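Local coordinates for protein mersacidin decarboxylase (Bacillus sp., PDB 1P3Y) that catalyses the oxidative decarboxylation of the C-terminal cysteine of the mersacidin precursor to an aminoenethiol, using a bound FAD in a homododecameric flavoprotein, at residues I13-S18 with V40-T45; I84-P89 with I119-M124; E150-M155 with G169-D174. All blocks are in the same frame, centred on the assembly; numbering follows the deposited sequence.

Contact 1. Residues I13-S18 with V40-T45; sequences IGICGS and VVMTKT. With FAD (flavin-adenine dinucleotide), chain B.
Between Ile-13 to Ile-15 and Val-40 to Met-42 the flat groups are peptide planes, joined by parallel sheet bonds. Ile-15 N donates to Val-41 O (2.8 Å), and Val-41 N donates to Ile-13 O. Thr-43 N continues the pattern to Ile-15 O. On one face of the sheet lie Ile-13, Ile-15, Val-40 and Met-42; there Ile-15 CD1 meets Val-40 CG1 at 3.5 Å, the two side chains crossing obliquely. On the other face Val-41 lies beside Gly-14, and its CG1 rests 3.4 Å from Gly-14 CA.

Beyond the strands the flat groups belong to FAD. Lys-44 lays its methylenes over one face of the adenine, CG 3.5 Å from N3A; CG stands anti to the backbone N (chi1 -172°), and NZ runs on to a salt bridge with Asp-48. At the edge of the isoalloxazine, O4 has Ser-18 CB and OG close by.

The diphosphate is gripped from both segments. O1P accepts from Gly-17 N (2.8 Å) and from Thr-43 OG1 (2.9 Å), and O1A accepts from Thr-45 N (2.9 Å). Thr-43 is the N-cap of helix 44-49, and its OG1 also takes a weak bond from Ala-46 N. The positive end of that helix would be expected to stabilise the phosphate charge. Thr-45 CG2 packs against Gly-17 CA at 3.7 Å, bringing the first turn of helix 44-49 against the loop at Gly-17. Thr-109 of the second subunit adds a further bond to the cofactor. Strands 10-15 and 37-42, with helix 25-31 between them, form a beta-alpha-beta unit that binds a dinucleotide diphosphate beyond its C-terminal strand ends, as in Rossmann-like flavoproteins.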
# COMPACT_ATOMS: atom_id res chain seq x y z
N ILE A 13 -9.54 -33.10 2.70
CA ILE A 13 -10.34 -32.76 1.54
C ILE A 13 -9.74 -31.56 0.79
O ILE A 13 -9.56 -30.48 1.36
CB ILE A 13 -11.77 -32.45 1.97
CG1 ILE A 13 -12.43 -33.76 2.41
CG2 ILE A 13 -12.54 -31.80 0.83
CD1 ILE A 13 -13.61 -33.56 3.32
N GLY A 14 -9.40 -31.79 -0.47
CA GLY A 14 -8.85 -30.73 -1.30
C GLY A 14 -9.97 -30.10 -2.09
O GLY A 14 -10.65 -30.78 -2.84
N ILE A 15 -10.17 -28.79 -1.94
CA ILE A 15 -11.23 -28.11 -2.67
C ILE A 15 -10.67 -27.30 -3.85
O ILE A 15 -9.74 -26.51 -3.67
CB ILE A 15 -11.99 -27.15 -1.73
CG1 ILE A 15 -12.49 -27.91 -0.50
CG2 ILE A 15 -13.13 -26.51 -2.47
CD1 ILE A 15 -13.17 -27.02 0.50
N CYS A 16 -11.24 -27.48 -5.04
CA CYS A 16 -10.78 -26.75 -6.22
C CYS A 16 -11.80 -25.73 -6.69
O CYS A 16 -12.90 -25.65 -6.14
CB CYS A 16 -10.46 -27.69 -7.38
SG CYS A 16 -9.10 -28.86 -7.06
N GLY A 17 -11.44 -24.95 -7.71
CA GLY A 17 -12.31 -23.90 -8.20
C GLY A 17 -13.57 -24.31 -8.92
O GLY A 17 -13.55 -24.63 -10.10
N SER A 18 -14.69 -24.28 -8.22
CA SER A 18 -15.98 -24.63 -8.81
C SER A 18 -17.11 -23.96 -8.03
O SER A 18 -16.99 -23.78 -6.81
CB SER A 18 -16.18 -26.14 -8.78
OG SER A 18 -17.56 -26.45 -8.90
N VAL A 40 -8.98 -29.41 5.55
CA VAL A 40 -9.12 -29.02 4.16
C VAL A 40 -7.88 -28.31 3.62
O VAL A 40 -7.16 -27.65 4.36
CB VAL A 40 -10.35 -28.11 4.01
CG1 VAL A 40 -10.39 -27.47 2.63
CG2 VAL A 40 -11.61 -28.92 4.27
N VAL A 41 -7.64 -28.48 2.33
CA VAL A 41 -6.57 -27.81 1.61
C VAL A 41 -7.29 -27.26 0.36
O VAL A 41 -7.99 -27.99 -0.36
CB VAL A 41 -5.41 -28.80 1.23
CG1 VAL A 41 -5.94 -29.95 0.33
CG2 VAL A 41 -4.27 -28.04 0.53
N MET A 42 -7.14 -25.96 0.10
CA MET A 42 -7.82 -25.30 -1.02
C MET A 42 -6.90 -24.72 -2.10
O MET A 42 -5.73 -24.47 -1.87
CB MET A 42 -8.70 -24.16 -0.50
CG MET A 42 -9.49 -24.49 0.79
SD MET A 42 -10.59 -23.11 1.33
CE MET A 42 -11.63 -22.85 -0.17
N THR A 43 -7.45 -24.50 -3.28
CA THR A 43 -6.71 -23.86 -4.36
C THR A 43 -7.17 -22.39 -4.29
O THR A 43 -8.22 -22.06 -3.69
CB THR A 43 -7.11 -24.39 -5.77
OG1 THR A 43 -8.48 -24.07 -6.04
CG2 THR A 43 -6.93 -25.88 -5.87
N LYS A 44 -6.40 -21.53 -4.93
CA LYS A 44 -6.67 -20.10 -4.99
C LYS A 44 -8.09 -19.78 -5.50
O LYS A 44 -8.81 -18.96 -4.91
CB LYS A 44 -5.60 -19.44 -5.88
CG LYS A 44 -5.60 -17.92 -5.91
CD LYS A 44 -6.55 -17.35 -6.97
CE LYS A 44 -6.43 -15.82 -7.08
NZ LYS A 44 -6.64 -15.13 -5.75
N THR A 45 -8.50 -20.41 -6.60
CA THR A 45 -9.83 -20.16 -7.14
C THR A 45 -10.93 -20.54 -6.17
O THR A 45 -11.93 -19.83 -6.03
CB THR A 45 -10.04 -20.92 -8.44
OG1 THR A 45 -8.93 -20.68 -9.29
CG2 THR A 45 -11.33 -20.45 -9.13
PA FAD B . -5.95 -22.71 -9.28
O1A FAD B . -7.01 -21.98 -8.46
O2A FAD B . -4.63 -23.05 -8.62
O5B FAD B . -5.59 -21.88 -10.65
C5B FAD B . -6.41 -20.82 -11.21
C4B FAD B . -5.92 -19.43 -10.80
O4B FAD B . -5.11 -19.53 -9.64
C3B FAD B . -5.04 -18.73 -11.85
O3B FAD B . -5.76 -17.55 -12.21
C2B FAD B . -3.75 -18.51 -11.13
O2B FAD B . -2.95 -17.40 -11.45
C1B FAD B . -4.15 -18.51 -9.66
N9A FAD B . -3.14 -18.89 -8.62
C8A FAD B . -2.52 -20.17 -8.29
N7A FAD B . -1.66 -20.12 -7.29
C5A FAD B . -1.66 -18.75 -6.89
C6A FAD B . -0.94 -18.00 -5.87
N6A FAD B . -0.07 -18.57 -5.03
N1A FAD B . -1.18 -16.59 -5.78
C2A FAD B . -2.06 -15.96 -6.61
N3A FAD B . -2.81 -16.61 -7.63
C4A FAD B . -2.50 -18.05 -7.66
N1 FAD B . -13.15 -25.52 -13.84
C2 FAD B . -13.54 -26.85 -13.76
O2 FAD B . -12.83 -27.76 -14.27
N3 FAD B . -14.74 -27.17 -13.10
C4 FAD B . -15.64 -26.22 -12.48
O4 FAD B . -16.73 -26.62 -11.92
C4X FAD B . -15.21 -24.89 -12.57
N5 FAD B . -16.05 -23.91 -11.94
C5X FAD B . -15.61 -22.55 -11.98
C6 FAD B . -16.41 -21.53 -11.38
C7 FAD B . -16.04 -20.12 -11.37
C7M FAD B . -16.98 -19.10 -10.67
C8 FAD B . -14.77 -19.74 -12.04
C8M FAD B . -14.25 -18.32 -12.10
C9 FAD B . -13.95 -20.70 -12.65
C9A FAD B . -14.33 -22.11 -12.65
N10 FAD B . -13.55 -23.24 -13.28
C10 FAD B . -13.97 -24.57 -13.23
C1' FAD B . -12.32 -22.88 -13.93
C2' FAD B . -11.06 -23.13 -13.19
O2' FAD B . -11.10 -22.31 -11.93
C3' FAD B . -9.88 -22.69 -13.97
O3' FAD B . -9.52 -23.65 -15.00
C4' FAD B . -8.59 -22.45 -13.13
O4' FAD B . -7.55 -21.96 -14.04
C5' FAD B . -8.05 -23.66 -12.42
O5' FAD B . -8.68 -23.82 -11.13
P FAD B . -8.03 -24.70 -9.99
O1P FAD B . -8.95 -24.62 -8.85
O2P FAD B . -7.75 -26.07 -10.54
O3P FAD B . -6.56 -24.07 -9.78

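Contact 2. Residues I84-P89 with I119-M124; sequences IYCIIP and IFFPNM. With FAD (flavin-adenine dinucleotide), chain B.
Cys-86 and Ile-87 form parallel bridges with Ile-119 and Phe-120, and this paired half is the closely fitted part of the contact. Three backbone bonds alternate across it: Ile-119 N to Tyr-85 O, Ile-87 N to Ile-119 O (3.0 Å) and Phe-121 N to Ile-87 O (2.9 Å). The strand axes diverge by only 15°. On one face Cys-86 CB touches Ile-119 CG2 at 3.5 Å. Cys-86 SG, anti to its backbone N (chi1 166°), approaches the Phe-121 ring obliquely, 4.3 Å from its centroid and 66° off the ring normal, a sulfur-aromatic contact. Ile-88 crosses the same phenylalanine, its CB 3.7 Å from Phe-121 CB. On the opposite face Ile-87 and Phe-120 lie side by side and point the same way, with Ile-87 CD1 3.7 Å from Phe-120 CE2.

The looser part begins at Pro-89. The peptide bond before it is cis and the chain turns a corner there, and past Phe-121 N the two segments share no further backbone bond. What remains is a carbon contact, Pro-89 CB to Asn-123 CB at 3.8 Å. Every touching residue is buried, so even this looser end is not a solvent side; the chain runs on from Asn-123 to the flavin. Asn-123 O accepts a bond from FAD N3 (2.8 Å), which fixes the pyrimidine edge of the isoalloxazine by a main-chain atom.

Around the pair, helix 106-113 packs on the Tyr-85 and Ile-87 face, where Tyr-85 OH is bonded to Val-107 O. Helix 173-183 covers the other face, setting Ile-180 against Cys-86, Ile-119 and Phe-121. Strand 10-15 flanks strand 84-90 on the side away from 119-122, with strand 147-148 beyond 119-122, so both strands of the contact are interior to the sheet.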
# COMPACT_ATOMS: atom_id res chain seq x y z
N ILE A 84 -6.57 -40.55 4.36
CA ILE A 84 -7.31 -40.53 3.12
C ILE A 84 -7.32 -39.11 2.55
O ILE A 84 -7.60 -38.13 3.27
CB ILE A 84 -8.77 -40.99 3.34
CG1 ILE A 84 -8.77 -42.45 3.84
CG2 ILE A 84 -9.57 -40.86 2.04
CD1 ILE A 84 -10.10 -42.88 4.43
N TYR A 85 -7.00 -39.00 1.27
CA TYR A 85 -6.99 -37.70 0.58
C TYR A 85 -8.01 -37.75 -0.54
O TYR A 85 -7.89 -38.50 -1.51
CB TYR A 85 -5.59 -37.39 0.03
CG TYR A 85 -5.47 -36.05 -0.69
CD1 TYR A 85 -6.13 -34.91 -0.21
CD2 TYR A 85 -4.63 -35.91 -1.79
CE1 TYR A 85 -5.93 -33.66 -0.82
CE2 TYR A 85 -4.42 -34.68 -2.41
CZ TYR A 85 -5.07 -33.55 -1.92
OH TYR A 85 -4.85 -32.34 -2.53
N CYS A 86 -9.03 -36.93 -0.38
CA CYS A 86 -10.09 -36.87 -1.35
C CYS A 86 -10.24 -35.44 -1.86
O CYS A 86 -10.37 -34.49 -1.09
CB CYS A 86 -11.36 -37.39 -0.66
SG CYS A 86 -12.86 -37.05 -1.55
N ILE A 87 -10.20 -35.29 -3.18
CA ILE A 87 -10.36 -33.98 -3.79
C ILE A 87 -11.78 -33.81 -4.34
O ILE A 87 -12.17 -34.44 -5.31
CB ILE A 87 -9.34 -33.78 -4.94
CG1 ILE A 87 -7.92 -33.82 -4.35
CG2 ILE A 87 -9.62 -32.44 -5.68
CD1 ILE A 87 -6.79 -33.73 -5.40
N ILE A 88 -12.55 -32.95 -3.68
CA ILE A 88 -13.91 -32.66 -4.08
C ILE A 88 -14.26 -31.18 -3.80
O ILE A 88 -14.22 -30.72 -2.66
CB ILE A 88 -14.92 -33.59 -3.34
CG1 ILE A 88 -16.36 -33.20 -3.72
CG2 ILE A 88 -14.73 -33.52 -1.80
CD1 ILE A 88 -17.42 -34.16 -3.21
N PRO A 89 -14.60 -30.43 -4.84
CA PRO A 89 -14.67 -30.89 -6.22
C PRO A 89 -13.31 -30.76 -6.90
O PRO A 89 -12.49 -29.94 -6.50
CB PRO A 89 -15.70 -29.96 -6.85
CG PRO A 89 -15.45 -28.67 -6.12
CD PRO A 89 -15.26 -29.12 -4.68
N ILE A 119 -8.56 -40.13 -4.15
CA ILE A 119 -9.86 -40.31 -4.78
C ILE A 119 -10.34 -38.93 -5.24
O ILE A 119 -10.39 -38.00 -4.44
CB ILE A 119 -10.90 -40.95 -3.82
CG1 ILE A 119 -12.31 -40.75 -4.38
CG2 ILE A 119 -10.80 -40.34 -2.45
CD1 ILE A 119 -13.39 -41.38 -3.55
N PHE A 120 -10.69 -38.82 -6.53
CA PHE A 120 -11.16 -37.58 -7.13
C PHE A 120 -12.66 -37.54 -7.39
O PHE A 120 -13.24 -38.54 -7.81
CB PHE A 120 -10.49 -37.34 -8.48
CG PHE A 120 -9.02 -37.17 -8.41
CD1 PHE A 120 -8.18 -38.27 -8.22
CD2 PHE A 120 -8.45 -35.89 -8.53
CE1 PHE A 120 -6.79 -38.10 -8.17
CE2 PHE A 120 -7.08 -35.70 -8.48
CZ PHE A 120 -6.24 -36.81 -8.30
N PHE A 121 -13.27 -36.38 -7.18
CA PHE A 121 -14.69 -36.20 -7.45
C PHE A 121 -14.82 -35.06 -8.46
O PHE A 121 -15.17 -33.94 -8.10
CB PHE A 121 -15.47 -35.84 -6.19
CG PHE A 121 -15.69 -37.00 -5.26
CD1 PHE A 121 -14.67 -37.44 -4.41
CD2 PHE A 121 -16.94 -37.62 -5.20
CE1 PHE A 121 -14.89 -38.48 -3.51
CE2 PHE A 121 -17.18 -38.66 -4.31
CZ PHE A 121 -16.15 -39.10 -3.45
N PRO A 122 -14.54 -35.33 -9.74
CA PRO A 122 -14.63 -34.30 -10.78
C PRO A 122 -15.97 -33.59 -10.85
O PRO A 122 -17.01 -34.15 -10.52
CB PRO A 122 -14.33 -35.08 -12.07
CG PRO A 122 -13.40 -36.13 -11.60
CD PRO A 122 -14.03 -36.59 -10.30
N ASN A 123 -15.92 -32.35 -11.32
CA ASN A 123 -17.09 -31.51 -11.47
C ASN A 123 -16.71 -30.39 -12.43
O ASN A 123 -15.75 -29.66 -12.20
CB ASN A 123 -17.50 -30.95 -10.10
CG ASN A 123 -18.64 -29.97 -10.19
OD1 ASN A 123 -18.44 -28.80 -10.50
ND2 ASN A 123 -19.85 -30.45 -9.95
N MET A 124 -17.44 -30.26 -13.52
CA MET A 124 -17.14 -29.25 -14.51
C MET A 124 -18.30 -29.13 -15.47
O MET A 124 -19.28 -29.88 -15.41
CB MET A 124 -15.89 -29.63 -15.29
CG MET A 124 -16.02 -30.92 -16.11
SD MET A 124 -14.41 -31.59 -16.56
CE MET A 124 -13.99 -32.49 -15.07
PA FAD B . -5.95 -22.71 -9.28
O1A FAD B . -7.01 -21.98 -8.46
O2A FAD B . -4.63 -23.05 -8.62
O5B FAD B . -5.59 -21.88 -10.65
C5B FAD B . -6.41 -20.82 -11.21
C4B FAD B . -5.92 -19.43 -10.80
O4B FAD B . -5.11 -19.53 -9.64
C3B FAD B . -5.04 -18.73 -11.85
O3B FAD B . -5.76 -17.55 -12.21
C2B FAD B . -3.75 -18.51 -11.13
O2B FAD B . -2.95 -17.40 -11.45
C1B FAD B . -4.15 -18.51 -9.66
N9A FAD B . -3.14 -18.89 -8.62
C8A FAD B . -2.52 -20.17 -8.29
N7A FAD B . -1.66 -20.12 -7.29
C5A FAD B . -1.66 -18.75 -6.89
C6A FAD B . -0.94 -18.00 -5.87
N6A FAD B . -0.07 -18.57 -5.03
N1A FAD B . -1.18 -16.59 -5.78
C2A FAD B . -2.06 -15.96 -6.61
N3A FAD B . -2.81 -16.61 -7.63
C4A FAD B . -2.50 -18.05 -7.66
N1 FAD B . -13.15 -25.52 -13.84
C2 FAD B . -13.54 -26.85 -13.76
O2 FAD B . -12.83 -27.76 -14.27
N3 FAD B . -14.74 -27.17 -13.10
C4 FAD B . -15.64 -26.22 -12.48
O4 FAD B . -16.73 -26.62 -11.92
C4X FAD B . -15.21 -24.89 -12.57
N5 FAD B . -16.05 -23.91 -11.94
C5X FAD B . -15.61 -22.55 -11.98
C6 FAD B . -16.41 -21.53 -11.38
C7 FAD B . -16.04 -20.12 -11.37
C7M FAD B . -16.98 -19.10 -10.67
C8 FAD B . -14.77 -19.74 -12.04
C8M FAD B . -14.25 -18.32 -12.10
C9 FAD B . -13.95 -20.70 -12.65
C9A FAD B . -14.33 -22.11 -12.65
N10 FAD B . -13.55 -23.24 -13.28
C10 FAD B . -13.97 -24.57 -13.23
C1' FAD B . -12.32 -22.88 -13.93
C2' FAD B . -11.06 -23.13 -13.19
O2' FAD B . -11.10 -22.31 -11.93
C3' FAD B . -9.88 -22.69 -13.97
O3' FAD B . -9.52 -23.65 -15.00
C4' FAD B . -8.59 -22.45 -13.13
O4' FAD B . -7.55 -21.96 -14.04
C5' FAD B . -8.05 -23.66 -12.42
O5' FAD B . -8.68 -23.82 -11.13
P FAD B . -8.03 -24.70 -9.99
O1P FAD B . -8.95 -24.62 -8.85
O2P FAD B . -7.75 -26.07 -10.54
O3P FAD B . -6.56 -24.07 -9.78

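Contact 3. Residues E150-M155 with G169-D174; sequences EPVEIM and GLITPD
Val-152 and Gly-169 bond to each other twice, Val-152 N to Gly-169 O at 2.8 Å and Gly-169 N to Val-152 O at 2.7 Å. These reciprocal bonds define a hydrogen-bonded antiparallel pair, but it is a single bridge and no sheet grows from it. Beside it Val-152 CG1 meets Ile-171 CG2 at 3.6 Å, the side chains crossing at about a right angle. In both residues the touching methyl stands anti to its own carbonyl carbon (for Val-152 CG1, chi1 -69°). Ile-154 brings CG1 to 3.9 Å from Gly-169 N, and Pro-151 CB packs on Gly-169 O.

A water extends the pairing: it donates to Glu-150 O (3.2 Å) and accepts from Ile-171 N (3.0 Å), spanning a gap that the two backbones do not bridge directly.

The contact lies in the link between the edge strand 147-148 and the C-terminal helix 173-183, and it pins together the two ends of a loop whose residues 156-167 are not modelled. In the HFCD relative EpiD, a flexible segment in the corresponding region closes over the peptide substrate; a similar role here is possible.

Farther out, Thr-172 occupies the N-cap position of helix 173-183 without a capping bond from its side chain. Its OG1 donates instead to Asp-174 OD1 (2.6 Å), reaching it from above the carboxylate plane. In 150-155, Glu-150 OE1 forms a salt bridge with Arg-142, and Pro-151 lies against Trp-129. Ile-171 O is held by Tyr-27 OH, from helix 25-31, while the Ile-171 side chain packs on Phe-121.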
# COMPACT_ATOMS: atom_id res chain seq x y z
N GLU A 150 -17.20 -40.57 -10.84
CA GLU A 150 -17.80 -39.81 -11.92
C GLU A 150 -18.94 -38.94 -11.40
O GLU A 150 -19.54 -39.22 -10.37
CB GLU A 150 -18.33 -40.77 -13.00
CG GLU A 150 -17.28 -41.77 -13.52
CD GLU A 150 -17.04 -41.68 -15.02
OE1 GLU A 150 -15.93 -42.10 -15.48
OE2 GLU A 150 -17.95 -41.20 -15.74
N PRO A 151 -19.21 -37.83 -12.09
CA PRO A 151 -20.31 -36.97 -11.64
C PRO A 151 -21.62 -37.52 -12.23
O PRO A 151 -21.61 -38.30 -13.19
CB PRO A 151 -19.92 -35.60 -12.21
CG PRO A 151 -19.19 -35.96 -13.48
CD PRO A 151 -18.32 -37.12 -13.03
N VAL A 152 -22.75 -37.12 -11.66
CA VAL A 152 -24.04 -37.59 -12.13
C VAL A 152 -24.86 -36.47 -12.76
O VAL A 152 -24.77 -35.31 -12.36
CB VAL A 152 -24.85 -38.22 -10.98
CG1 VAL A 152 -24.20 -39.51 -10.55
CG2 VAL A 152 -24.90 -37.27 -9.79
N GLU A 153 -25.66 -36.81 -13.76
CA GLU A 153 -26.50 -35.82 -14.42
C GLU A 153 -27.66 -35.48 -13.50
O GLU A 153 -28.14 -36.33 -12.75
CB GLU A 153 -27.04 -36.39 -15.73
CG GLU A 153 -26.03 -37.27 -16.43
CD GLU A 153 -26.44 -37.62 -17.83
OE1 GLU A 153 -25.80 -38.51 -18.42
OE2 GLU A 153 -27.40 -36.99 -18.34
N ILE A 154 -28.11 -34.24 -13.55
CA ILE A 154 -29.20 -33.82 -12.69
C ILE A 154 -30.07 -32.71 -13.28
O ILE A 154 -29.77 -32.14 -14.34
CB ILE A 154 -28.66 -33.37 -11.31
CG1 ILE A 154 -27.23 -32.84 -11.44
CG2 ILE A 154 -28.73 -34.55 -10.32
CD1 ILE A 154 -27.09 -31.64 -12.35
N MET A 155 -31.17 -32.42 -12.57
CA MET A 155 -32.11 -31.38 -12.97
C MET A 155 -31.84 -30.07 -12.23
O MET A 155 -30.68 -29.67 -12.03
CB MET A 155 -33.55 -31.85 -12.70
CG MET A 155 -34.05 -32.98 -13.62
SD MET A 155 -34.26 -32.46 -15.35
CE MET A 155 -35.76 -31.46 -15.23
N GLY A 169 -23.32 -33.10 -11.89
CA GLY A 169 -22.95 -32.68 -10.56
C GLY A 169 -22.35 -33.78 -9.68
O GLY A 169 -22.13 -34.91 -10.12
N LEU A 170 -22.08 -33.45 -8.43
CA LEU A 170 -21.49 -34.39 -7.49
C LEU A 170 -22.58 -35.24 -6.85
O LEU A 170 -23.71 -34.77 -6.67
CB LEU A 170 -20.74 -33.63 -6.39
CG LEU A 170 -19.47 -32.86 -6.76
CD1 LEU A 170 -19.16 -31.84 -5.67
CD2 LEU A 170 -18.30 -33.84 -6.95
N ILE A 171 -22.25 -36.48 -6.50
CA ILE A 171 -23.23 -37.34 -5.85
C ILE A 171 -23.38 -36.85 -4.42
O ILE A 171 -22.41 -36.43 -3.81
CB ILE A 171 -22.84 -38.87 -5.86
CG1 ILE A 171 -21.63 -39.15 -4.96
CG2 ILE A 171 -22.58 -39.32 -7.29
CD1 ILE A 171 -20.32 -38.67 -5.49
N THR A 172 -24.60 -36.89 -3.91
CA THR A 172 -24.89 -36.44 -2.55
C THR A 172 -23.85 -36.92 -1.52
O THR A 172 -23.15 -37.92 -1.73
CB THR A 172 -26.31 -36.92 -2.14
OG1 THR A 172 -26.39 -38.35 -2.28
CG2 THR A 172 -27.35 -36.30 -3.07
N PRO A 173 -23.73 -36.19 -0.40
CA PRO A 173 -22.77 -36.53 0.66
C PRO A 173 -22.75 -38.00 1.03
O PRO A 173 -21.67 -38.59 1.19
CB PRO A 173 -23.21 -35.66 1.83
CG PRO A 173 -23.70 -34.42 1.14
CD PRO A 173 -24.49 -34.98 -0.04
N ASP A 174 -23.93 -38.60 1.17
CA ASP A 174 -24.04 -40.02 1.52
C ASP A 174 -23.41 -40.94 0.47
O ASP A 174 -22.66 -41.86 0.81
CB ASP A 174 -25.51 -40.39 1.74
CG ASP A 174 -26.41 -39.89 0.63
OD1 ASP A 174 -26.33 -38.68 0.31
OD2 ASP A 174 -27.19 -40.69 0.09
O HOH W 1 -19.81 -37.03 -8.12

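From the N terminus, contact 1 closes first, joining strand 10-15 to strand 37-42 across helix 25-31. Contact 2 follows, bringing strand 84-90 beside strand 119-122 after a connection that includes helices 92-99 and 106-113. Contact 3 comes last, closing the incompletely modelled loop before helix 173-183. The three are in series, none nested in or crossing another. Contacts 1 and 2 share the sheet, where Gly-14 N probably bonds to Cys-86 O (2.9 Å), and both reach the same FAD. Contact 3 touches contact 2 through Leu-170 and Ile-171 at Phe-121, but stays about 6 Å from contact 1 at the nearest atoms.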